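Local coordinates for protein ATP-dependent DNA helicase (Mycobacterium smegmatis, PDB 5V9X) that unwinds RNA:DNA hybrids, moving 3'-to-5' along a single-stranded DNA tracking strand and drawing its energy from ATP hydrolysis, at residues A493-P496 and R497-E501; A470-L474 and E475-A479. All blocks are in the same frame, centred on the assembly; numbering follows the deposited sequence.

Interaction 1: residues A493-P496 and R497-E501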
loop_
_atom_site.group_PDB
_atom_site.type_symbol
_atom_site.label_atom_id
_atom_site.label_comp_id
_atom_site.label_asym_id
_atom_site.label_seq_id
_atom_site.Cartn_x
_atom_site.Cartn_y
_atom_site.Cartn_z
ATOM N N ALA A 493 14.723 -13.310 9.742
ATOM C CA ALA A 493 15.888 -14.135 9.444
ATOM C C ALA A 493 17.087 -13.803 10.323
ATOM O O ALA A 493 18.003 -14.625 10.437
ATOM C CB ALA A 493 16.266 -13.984 7.969
ATOM N N THR A 494 17.111 -12.619 10.943
ATOM C CA THR A 494 18.206 -12.224 11.824
ATOM C C THR A 494 17.727 -11.913 13.238
ATOM O O THR A 494 18.437 -11.238 13.990
ATOM C CB THR A 494 18.952 -11.014 11.257
ATOM O OG1 THR A 494 18.134 -9.844 11.389
ATOM C CG2 THR A 494 19.298 -11.231 9.789
ATOM N N LEU A 495 16.546 -12.391 13.614
ATOM C CA LEU A 495 15.971 -12.084 14.918
ATOM C C LEU A 495 16.886 -12.563 16.041
ATOM O O LEU A 495 17.152 -13.772 16.141
ATOM C CB LEU A 495 14.594 -12.733 15.050
ATOM C CG LEU A 495 13.850 -12.533 16.373
ATOM C CD1 LEU A 495 13.591 -11.057 16.635
ATOM C CD2 LEU A 495 12.544 -13.314 16.376
ATOM N N PRO A 496 17.395 -11.670 16.887
ATOM C CA PRO A 496 18.190 -12.119 18.035
ATOM C C PRO A 496 17.328 -12.914 19.004
ATOM O O PRO A 496 16.181 -12.555 19.278
ATOM C CB PRO A 496 18.685 -10.810 18.664
ATOM C CG PRO A 496 18.500 -9.763 17.601
ATOM C CD PRO A 496 17.310 -10.203 16.813
ATOM N N ARG A 497 17.889 -14.014 19.516
ATOM C CA ARG A 497 17.165 -14.816 20.498
ATOM C C ARG A 497 16.801 -13.993 21.727
ATOM O O ARG A 497 15.793 -14.275 22.385
ATOM C CB ARG A 497 17.995 -16.037 20.897
ATOM C CG ARG A 497 17.271 -17.018 21.812
ATOM C CD ARG A 497 15.954 -17.472 21.199
ATOM N NE ARG A 497 15.289 -18.512 21.984
ATOM C CZ ARG A 497 15.392 -19.815 21.739
ATOM N NH1 ARG A 497 16.139 -20.243 20.731
ATOM N NH2 ARG A 497 14.749 -20.690 22.499
ATOM N N SER A 498 17.601 -12.971 22.045
ATOM C CA SER A 498 17.271 -12.090 23.160
ATOM C C SER A 498 15.980 -11.323 22.894
ATOM O O SER A 498 15.129 -11.203 23.783
ATOM C CB SER A 498 18.427 -11.125 23.425
ATOM O OG SER A 498 18.700 -10.333 22.282
ATOM N N ALA A 499 15.815 -10.799 21.674
ATOM C CA ALA A 499 14.572 -10.117 21.332
ATOM C C ALA A 499 13.389 -11.080 21.326
ATOM O O ALA A 499 12.271 -10.693 21.688
ATOM C CB ALA A 499 14.708 -9.430 19.971
ATOM N N PHE A 500 13.616 -12.329 20.920
ATOM C CA PHE A 500 12.551 -13.324 20.946
ATOM C C PHE A 500 12.091 -13.590 22.374
ATOM O O PHE A 500 10.896 -13.511 22.677
ATOM C CB PHE A 500 13.033 -14.612 20.277
ATOM C CG PHE A 500 12.003 -15.708 20.247
ATOM C CD1 PHE A 500 10.958 -15.669 19.337
ATOM C CD2 PHE A 500 12.090 -16.785 21.116
ATOM C CE1 PHE A 500 10.012 -16.677 19.303
ATOM C CE2 PHE A 500 11.149 -17.795 21.084
ATOM C CZ PHE A 500 10.108 -17.741 20.177
ATOM N N GLU A 501 13.033 -13.905 23.267
ATOM C CA GLU A 501 12.674 -14.147 24.661
ATOM C C GLU A 501 12.098 -12.895 25.307
ATOM O O GLU A 501 11.182 -12.981 26.129
ATOM C CB GLU A 501 13.891 -14.643 25.444
ATOM C CG GLU A 501 14.542 -15.899 24.880
ATOM C CD GLU A 501 13.640 -17.121 24.936
ATOM O OE1 GLU A 501 12.649 -17.110 25.698
ATOM O OE2 GLU A 501 13.929 -18.099 24.214
#
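Leu495 packs its two methyl groups against Ala499 and Phe500, in the first turn of the helix that follows. From CB its chain runs to CG, which sits anti to the backbone N (chi1 179°). This turns the fork toward the helix. CD1 then meets CB of Ala499 at 3.9 Å. CD2 reaches CD1 of Phe500 at 4.1 Å, approaching the ring obliquely, and also lies near Phe500 CB. The two side chains cross at about a right angle.

Pro496 is the N-cap residue of helix 497-508. Its O accepts the N-H of Phe500 at 3.1 Å, with an N-H...O angle of 156°. This bond closes the first helical turn. The proline ring adds a thin apolar contact, CD to CB of Ala499, and its CB lies 3.6 Å from OG of Ser498.

Arg497 leads the other way. Its chain bends at chi2, and Glu501, one turn on, meets the guanidinium at its edge. NE gives a nearly straight bond to OE2 of Glu501, 2.6 Å long, as part of a salt bridge. NE comes to the anti side of OE2, slightly out of the carboxylate plane, and OE2 lies almost in the guanidinium plane. NH2 adds a weak second bond to OE2. NH2 also pairs with Asp480, and Glu501 OE1 is held separately by the hydroxyl of Tyr525 on strand 523-526.

In the winged-helix region, Leu495 and Phe500 rest on Leu464 of helix 461-471. Phe500 also meets Trp482 and Phe483 of helix 479-488, while Arg497 makes a cation-pi contact with Phe483.

Interaction 2: residues A470-L474 and E475-A479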
loop_
_atom_site.group_PDB
_atom_site.type_symbol
_atom_site.label_atom_id
_atom_site.label_comp_id
_atom_site.label_asym_id
_atom_site.label_seq_id
_atom_site.Cartn_x
_atom_site.Cartn_y
_atom_site.Cartn_z
ATOM N N ALA A 470 -1.282 -16.626 18.918
ATOM C CA ALA A 470 -2.137 -17.428 18.052
ATOM C C ALA A 470 -1.606 -18.845 17.870
ATOM O O ALA A 470 -2.390 -19.801 17.840
ATOM C CB ALA A 470 -2.288 -16.746 16.695
ATOM N N VAL A 471 -0.286 -19.002 17.736
ATOM C CA VAL A 471 0.278 -20.332 17.536
ATOM C C VAL A 471 0.088 -21.189 18.781
ATOM O O VAL A 471 -0.019 -22.417 18.687
ATOM C CB VAL A 471 1.763 -20.234 17.133
ATOM C CG1 VAL A 471 2.596 -19.649 18.268
ATOM C CG2 VAL A 471 2.302 -21.596 16.714
ATOM N N ALA A 472 0.022 -20.566 19.956
ATOM C CA ALA A 472 -0.143 -21.279 21.214
ATOM C C ALA A 472 -1.554 -21.163 21.776
ATOM O O ALA A 472 -1.774 -21.499 22.943
ATOM C CB ALA A 472 0.871 -20.775 22.243
ATOM N N ALA A 473 -2.513 -20.693 20.977
ATOM C CA ALA A 473 -3.876 -20.530 21.470
ATOM C C ALA A 473 -4.626 -21.853 21.535
ATOM O O ALA A 473 -5.555 -21.996 22.340
ATOM C CB ALA A 473 -4.639 -19.541 20.591
ATOM N N LEU A 474 -4.244 -22.823 20.709
ATOM C CA LEU A 474 -4.913 -24.116 20.667
ATOM C C LEU A 474 -4.114 -25.227 21.328
ATOM O O LEU A 474 -4.709 -26.192 21.819
ATOM C CB LEU A 474 -5.209 -24.507 19.217
ATOM C CG LEU A 474 -5.903 -23.442 18.368
ATOM C CD1 LEU A 474 -5.619 -23.666 16.894
ATOM C CD2 LEU A 474 -7.399 -23.440 18.632
ATOM N N GLU A 475 -2.784 -25.121 21.344
ATOM C CA GLU A 475 -1.908 -26.167 21.859
ATOM C C GLU A 475 -0.738 -25.538 22.609
ATOM O O GLU A 475 -0.513 -24.327 22.497
ATOM C CB GLU A 475 -1.395 -27.047 20.715
ATOM C CG GLU A 475 -2.471 -27.518 19.750
ATOM C CD GLU A 475 -2.108 -28.811 19.055
ATOM O OE1 GLU A 475 -0.952 -28.944 18.601
ATOM O OE2 GLU A 475 -2.981 -29.701 18.977
ATOM N N PRO A 476 0.016 -26.311 23.393
ATOM C CA PRO A 476 1.271 -25.790 23.948
ATOM C C PRO A 476 2.394 -25.928 22.929
ATOM O O PRO A 476 2.560 -26.982 22.308
ATOM C CB PRO A 476 1.511 -26.676 25.175
ATOM C CG PRO A 476 0.884 -27.973 24.806
ATOM C CD PRO A 476 -0.316 -27.639 23.945
ATOM N N VAL A 477 3.164 -24.860 22.754
ATOM C CA VAL A 477 4.189 -24.811 21.719
ATOM C C VAL A 477 5.566 -24.798 22.371
ATOM O O VAL A 477 5.758 -24.270 23.473
ATOM C CB VAL A 477 3.997 -23.592 20.788
ATOM C CG1 VAL A 477 4.512 -22.312 21.438
ATOM C CG2 VAL A 477 4.664 -23.832 19.441
ATOM N N ASP A 478 6.525 -25.413 21.684
ATOM C CA ASP A 478 7.913 -25.407 22.121
ATOM C C ASP A 478 8.544 -24.074 21.736
ATOM O O ASP A 478 8.523 -23.691 20.560
ATOM C CB ASP A 478 8.672 -26.572 21.489
ATOM C CG ASP A 478 10.067 -26.746 22.060
ATOM O OD1 ASP A 478 10.351 -26.171 23.133
ATOM O OD2 ASP A 478 10.881 -27.456 21.435
ATOM N N ALA A 479 9.095 -23.365 22.726
ATOM C CA ALA A 479 9.701 -22.064 22.456
ATOM C C ALA A 479 10.830 -22.172 21.440
ATOM O O ALA A 479 11.014 -21.267 20.616
ATOM C CB ALA A 479 10.210 -21.440 23.754
#
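Ala472 lies beside a flat group, the backbone carbonyl of Glu475, three residues on. Ala472 CA makes a CA-H...O contact with this O at 3.3 Å, and Ala472 CB is 3.8 Å from it. The carbonyl oxygens Ala472 O and Glu475 O are also close, at 3.1 Å, but both are acceptors and do not bond. The Glu475 carboxylate has its polar partner outside the two segments: OE2 makes a long, weak ion pair with Arg179.

Apolar contacts close the turn. Val477 directs its side chain back at the end of the helix. Its CG1 lies between the backbone N and the carbonyl carbon (chi1 79°), and this branch meets CB of Ala472 at 4.0 Å. CG2 touches CG2 of Val471 at 4.2 Å. Both branches of Val477 are thus used, one on each of two successive residues.

The chain here leaves helix 461-471 and enters strand 477-478. The order helix, strand, two helices and a two-stranded hairpin is consistent with a winged-helix fold. Strand 477-478 is the short edge strand, pairing with strand 531-534 through Val477 and Leu532.

Leu474 and Glu475 meet mainly through the shared peptide. CG of Glu475 lies beside its own backbone N (chi1 -48°), which brings it to 3.3 Å from Leu474 O. Leu474 itself packs on Gln539 of helix 538-543 and on Arg179. The turn approaches within about 5 Å of the bound nucleic acid.

Overall arrangement
The chain reaches interaction 2 first, at the end of helix 461-471. That contact closes the short turn into strand 477-478. Helix 479-488 follows. A loop then leads to interaction 1, which closes at the start of helix 497-508. The two contacts stand in series and neither nests nor crosses. Their centres lie about 18 Å apart. They still touch, since Phe500 CE2 packs on Ala479 O at 3.5 Å. Together they join three successive helices and the edge strand of a region assigned to the winged-helix domain. Residues 470-479 sit much nearer the bound nucleic acid than residues 493-501, whose nearest atom is about 22 Å from it.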